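Local coordinates for protein histidine kinase (Pseudomonas aeruginosa, PDB 7C1I) that probably relays phosphoryl groups between sensor kinase receiver domains and downstream partners, as a histidine-containing phosphotransfer (HPt) protein of a two-component system, at residues L26-L37 / F101-R112. Residues are numbered along the deposited sequence; the frame is centred on the assembly and turned at random. Where two conformers were deposited one is given.
Sequences LDTFVLDSEERL and FAIVRILFKQER
With CG anti to the backbone N (chi1 176°), F101 swings its ring across to helix 22-45, where it sits as a knob in the hole formed by V30, S33, E34 and L37; S33 CB lies 3.4 Å from F101 CE1. L26 holds its CG beside the backbone N instead (chi1 -66°), which brings CD2 over the centre of the F108 ring, 3.6 Å from the centroid, a CH-pi contact. V104 CG1 covers the opposite face, so F108 is clamped between two methyls, while F29 CD2 approaches F108 CE2 obliquely at 3.5 Å. Two salt bridges line one edge of this apolar seam. R105 gives NE to E34 OE2 in a nearly straight 2.8 Å bond, and a water joins R105 NH2 to E34 OE1. R112 sends NE to D27 OD2 (3.0 Å) from above the carboxylate plane; a second water links D27 OD1 to K109 NZ. R105 NH1 also bonds Q45 O of the second subunit. Segments 26-37 and 101-112 run roughly antiparallel (152°), axes 9.7 Å apart at closest approach, so the contact joins helix 22-45 to helix 90-112, the last of the HPt bundle; F29 and S33 also touch helix 49-65, and L6 packs on F108.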
loop_
_atom_site.group_PDB
_atom_site.type_symbol
_atom_site.label_atom_id
_atom_site.label_comp_id
_atom_site.label_asym_id
_atom_site.label_seq_id
_atom_site.Cartn_x
_atom_site.Cartn_y
_atom_site.Cartn_z
ATOM N N LEU A 26 3.992 26.166 -1.468
ATOM C CA LEU A 26 3.943 24.782 -2.014
ATOM C C LEU A 26 4.894 23.883 -1.215
ATOM O O LEU A 26 4.536 22.736 -0.873
ATOM C CB LEU A 26 4.367 24.825 -3.486
ATOM C CG LEU A 26 3.381 25.599 -4.360
ATOM C CD1 LEU A 26 3.921 25.697 -5.779
ATOM C CD2 LEU A 26 1.929 25.167 -4.471
ATOM N N ASP A 27 6.157 24.272 -1.019
ATOM C CA ASP A 27 7.246 23.506 -0.355
ATOM C C ASP A 27 6.764 23.220 1.073
ATOM O O ASP A 27 7.025 22.105 1.563
ATOM C CB ASP A 27 8.594 24.231 -0.369
ATOM C CG ASP A 27 9.202 24.213 -1.760
ATOM O OD1 ASP A 27 8.834 23.323 -2.550
ATOM O OD2 ASP A 27 10.103 25.058 -1.921
ATOM N N THR A 28 6.244 24.282 1.695
ATOM C CA THR A 28 5.949 24.187 3.150
ATOM C C THR A 28 4.842 23.142 3.332
ATOM O O THR A 28 5.060 22.390 4.306
ATOM C CB THR A 28 5.519 25.511 3.794
ATOM O OG1 THR A 28 6.664 26.347 3.619
ATOM C CG2 THR A 28 5.217 25.393 5.272
ATOM N N PHE A 29 3.848 23.221 2.441
ATOM C CA PHE A 29 2.643 22.354 2.516
ATOM C C PHE A 29 3.124 20.901 2.443
ATOM O O PHE A 29 2.665 20.013 3.187
ATOM C CB PHE A 29 1.605 22.612 1.422
ATOM C CG PHE A 29 0.490 21.600 1.507
ATOM C CD1 PHE A 29 -0.406 21.677 2.561
ATOM C CD2 PHE A 29 0.374 20.589 0.568
ATOM C CE1 PHE A 29 -1.539 20.879 2.596
ATOM C CE2 PHE A 29 -0.636 19.653 0.725
ATOM C CZ PHE A 29 -1.589 19.836 1.701
ATOM N N VAL A 30 4.095 20.634 1.566
ATOM C CA VAL A 30 4.621 19.243 1.425
ATOM C C VAL A 30 5.205 18.833 2.782
ATOM O O VAL A 30 4.954 17.735 3.320
ATOM C CB VAL A 30 5.586 19.069 0.237
ATOM C CG1 VAL A 30 6.342 17.750 0.247
ATOM C CG2 VAL A 30 4.784 19.299 -1.034
ATOM N N LEU A 31 6.136 19.607 3.350
ATOM C CA LEU A 31 6.834 19.213 4.603
ATOM C C LEU A 31 5.800 19.148 5.734
ATOM O O LEU A 31 5.908 18.180 6.514
ATOM C CB LEU A 31 7.927 20.250 4.880
ATOM C CG LEU A 31 9.066 20.123 3.869
ATOM C CD1 LEU A 31 10.080 21.235 4.086
ATOM C CD2 LEU A 31 9.785 18.783 3.829
ATOM N N ASP A 32 4.885 20.114 5.855
ATOM C CA ASP A 32 3.897 20.133 6.967
ATOM C C ASP A 32 3.107 18.824 6.862
ATOM O O ASP A 32 2.834 18.168 7.887
ATOM C CB ASP A 32 3.002 21.372 6.888
ATOM C CG ASP A 32 3.688 22.649 7.343
ATOM O OD1 ASP A 32 4.836 22.585 7.827
ATOM O OD2 ASP A 32 2.963 23.636 7.111
ATOM N N SER A 33 2.589 18.544 5.662
ATOM C CA SER A 33 1.691 17.382 5.428
ATOM C C SER A 33 2.459 16.097 5.761
ATOM O O SER A 33 1.833 15.161 6.292
ATOM C CB SER A 33 1.116 17.445 4.036
ATOM O OG SER A 33 0.295 18.578 3.791
ATOM N N GLU A 34 3.696 15.905 5.293
ATOM C CA GLU A 34 4.512 14.694 5.575
ATOM C C GLU A 34 4.592 14.581 7.102
ATOM O O GLU A 34 4.529 13.419 7.545
ATOM C CB GLU A 34 5.850 14.789 4.839
ATOM C CG GLU A 34 5.606 14.583 3.355
ATOM C CD GLU A 34 6.895 14.694 2.557
ATOM O OE1 GLU A 34 7.826 15.370 3.041
ATOM O OE2 GLU A 34 6.820 14.243 1.394
ATOM N N GLU A 35 4.981 15.601 7.874
ATOM C CA GLU A 35 5.126 15.442 9.346
ATOM C C GLU A 35 3.773 15.029 9.936
ATOM O O GLU A 35 3.776 14.141 10.811
ATOM C CB GLU A 35 5.624 16.740 9.983
ATOM C CG GLU A 35 5.763 16.629 11.491
ATOM C CD GLU A 35 4.541 16.883 12.358
ATOM O OE1 GLU A 35 4.513 16.341 13.480
ATOM O OE2 GLU A 35 3.653 17.616 11.879
ATOM N N ARG A 36 2.650 15.561 9.443
ATOM C CA ARG A 36 1.312 15.220 9.996
ATOM C C ARG A 36 0.849 13.794 9.671
ATOM O O ARG A 36 0.111 13.086 10.388
ATOM C CB ARG A 36 0.241 16.150 9.417
ATOM C CG ARG A 36 0.285 17.585 9.923
ATOM C CD ARG A 36 -0.789 18.552 9.463
ATOM N NE ARG A 36 -0.694 19.700 10.354
ATOM C CZ ARG A 36 -0.801 20.933 9.873
ATOM N NH1 ARG A 36 -1.124 21.072 8.598
ATOM N NH2 ARG A 36 -0.739 21.922 10.747
ATOM N N LEU A 37 1.215 13.354 8.462
ATOM C CA LEU A 37 1.034 11.905 8.175
ATOM C C LEU A 37 1.874 11.103 9.176
ATOM O O LEU A 37 1.372 10.043 9.599
ATOM C CB LEU A 37 1.392 11.633 6.711
ATOM C CG LEU A 37 0.299 12.071 5.738
ATOM C CD1 LEU A 37 0.833 12.190 4.317
ATOM C CD2 LEU A 37 -0.912 11.154 5.807
ATOM N N PHE A 101 -2.619 12.629 -0.946
ATOM C CA PHE A 101 -1.446 13.501 -0.677
ATOM C C PHE A 101 -0.392 13.256 -1.762
ATOM O O PHE A 101 0.247 14.184 -2.290
ATOM C CB PHE A 101 -0.847 13.375 0.726
ATOM C CG PHE A 101 0.386 14.236 0.833
ATOM C CD1 PHE A 101 0.326 15.619 0.811
ATOM C CD2 PHE A 101 1.645 13.662 0.888
ATOM C CE1 PHE A 101 1.510 16.339 0.851
ATOM C CE2 PHE A 101 2.833 14.369 0.973
ATOM C CZ PHE A 101 2.742 15.742 0.991
ATOM N N ALA A 102 -0.171 12.010 -2.190
ATOM C CA ALA A 102 0.902 11.748 -3.179
ATOM C C ALA A 102 0.563 12.513 -4.462
ATOM O O ALA A 102 1.504 12.962 -5.146
ATOM C CB ALA A 102 1.007 10.269 -3.462
ATOM N N ILE A 103 -0.725 12.630 -4.790
ATOM C CA ILE A 103 -1.136 13.373 -6.019
ATOM C C ILE A 103 -0.818 14.854 -5.795
ATOM O O ILE A 103 -0.268 15.507 -6.701
ATOM C CB ILE A 103 -2.612 13.140 -6.390
ATOM C CG1 ILE A 103 -2.891 11.655 -6.636
ATOM C CG2 ILE A 103 -3.024 14.077 -7.515
ATOM C CD1 ILE A 103 -4.356 11.363 -6.853
ATOM N N VAL A 104 -1.351 15.397 -4.695
ATOM C CA VAL A 104 -1.096 16.849 -4.449
ATOM C C VAL A 104 0.417 17.086 -4.458
ATOM O O VAL A 104 0.897 18.087 -5.030
ATOM C CB VAL A 104 -1.684 17.224 -3.075
ATOM C CG1 VAL A 104 -1.259 18.656 -2.781
ATOM C CG2 VAL A 104 -3.187 17.058 -3.234
ATOM N N ARG A 105 1.249 16.233 -3.851
ATOM C CA ARG A 105 2.726 16.362 -3.742
ATOM C C ARG A 105 3.260 16.496 -5.173
ATOM O O ARG A 105 4.079 17.412 -5.385
ATOM C CB ARG A 105 3.307 15.196 -2.939
ATOM C CG ARG A 105 4.779 15.480 -2.675
ATOM C CD ARG A 105 5.367 14.298 -1.928
ATOM N NE ARG A 105 6.718 14.509 -1.434
ATOM C CZ ARG A 105 7.853 14.642 -2.112
ATOM N NH1 ARG A 105 7.820 14.547 -3.428
ATOM N NH2 ARG A 105 8.979 14.914 -1.478
ATOM N N ILE A 106 2.988 15.526 -6.051
ATOM C CA ILE A 106 3.717 15.575 -7.354
ATOM C C ILE A 106 3.235 16.822 -8.103
ATOM O O ILE A 106 4.060 17.418 -8.826
ATOM C CB ILE A 106 3.546 14.252 -8.128
ATOM C CG1 ILE A 106 4.341 14.340 -9.435
ATOM C CG2 ILE A 106 2.119 14.004 -8.583
ATOM C CD1 ILE A 106 5.836 14.489 -9.319
ATOM N N LEU A 107 1.959 17.209 -8.014
ATOM C CA LEU A 107 1.466 18.414 -8.733
ATOM C C LEU A 107 2.211 19.607 -8.124
ATOM O O LEU A 107 2.565 20.532 -8.881
ATOM C CB LEU A 107 -0.049 18.583 -8.607
ATOM C CG LEU A 107 -0.844 17.467 -9.285
ATOM C CD1 LEU A 107 -2.326 17.608 -8.971
ATOM C CD2 LEU A 107 -0.569 17.582 -10.777
ATOM N N PHE A 108 2.407 19.664 -6.803
ATOM C CA PHE A 108 3.126 20.842 -6.252
ATOM C C PHE A 108 4.612 20.798 -6.626
ATOM O O PHE A 108 5.191 21.875 -6.880
ATOM C CB PHE A 108 2.951 20.905 -4.731
ATOM C CG PHE A 108 1.621 21.459 -4.286
ATOM C CD1 PHE A 108 0.524 21.668 -5.106
ATOM C CD2 PHE A 108 1.500 21.681 -2.924
ATOM C CE1 PHE A 108 -0.680 22.221 -4.699
ATOM C CE2 PHE A 108 0.299 22.231 -2.506
ATOM C CZ PHE A 108 -0.766 22.455 -3.346
ATOM N N LYS A 109 5.266 19.635 -6.700
ATOM C CA LYS A 109 6.707 19.576 -7.065
ATOM C C LYS A 109 6.814 19.998 -8.535
ATOM O O LYS A 109 7.748 20.761 -8.864
ATOM C CB LYS A 109 7.171 18.122 -6.929
ATOM C CG LYS A 109 7.308 17.695 -5.473
ATOM C CD LYS A 109 8.590 18.240 -4.880
ATOM C CE LYS A 109 8.783 18.027 -3.394
ATOM N NZ LYS A 109 10.146 18.498 -3.049
ATOM N N GLN A 110 5.836 19.633 -9.368
ATOM C CA GLN A 110 5.859 20.046 -10.797
ATOM C C GLN A 110 5.819 21.576 -10.880
ATOM O O GLN A 110 6.603 22.197 -11.626
ATOM C CB GLN A 110 4.716 19.349 -11.538
ATOM C CG GLN A 110 4.667 19.633 -13.031
ATOM C CD GLN A 110 3.516 18.865 -13.634
ATOM O OE1 GLN A 110 2.401 18.864 -13.117
ATOM N NE2 GLN A 110 3.722 18.371 -14.844
ATOM N N GLU A 111 4.814 22.152 -10.212
ATOM C CA GLU A 111 4.555 23.614 -10.305
ATOM C C GLU A 111 5.805 24.280 -9.718
ATOM O O GLU A 111 6.258 25.325 -10.229
ATOM C CB GLU A 111 3.329 23.973 -9.463
ATOM C CG GLU A 111 3.066 25.466 -9.525
ATOM C CD GLU A 111 2.824 26.035 -10.912
ATOM O OE1 GLU A 111 2.397 25.284 -11.811
ATOM O OE2 GLU A 111 2.928 27.274 -11.024
ATOM N N ARG A 112 6.394 23.835 -8.604
ATOM C CA ARG A 112 7.520 24.513 -7.907
ATOM C C ARG A 112 8.682 24.693 -8.890
ATOM O O ARG A 112 9.495 25.617 -8.690
ATOM C CB ARG A 112 7.965 23.726 -6.669
ATOM C CG ARG A 112 9.183 24.221 -5.903
ATOM C CD ARG A 112 8.806 25.579 -5.341
ATOM N NE ARG A 112 9.985 26.122 -4.680
ATOM C CZ ARG A 112 10.966 26.806 -5.257
ATOM N NH1 ARG A 112 10.939 26.976 -6.567
ATOM N NH2 ARG A 112 11.983 27.282 -4.561
HETATM O O HOH W 1 10.483 21.259 -3.968
HETATM O O HOH W 2 9.635 15.909 1.187
#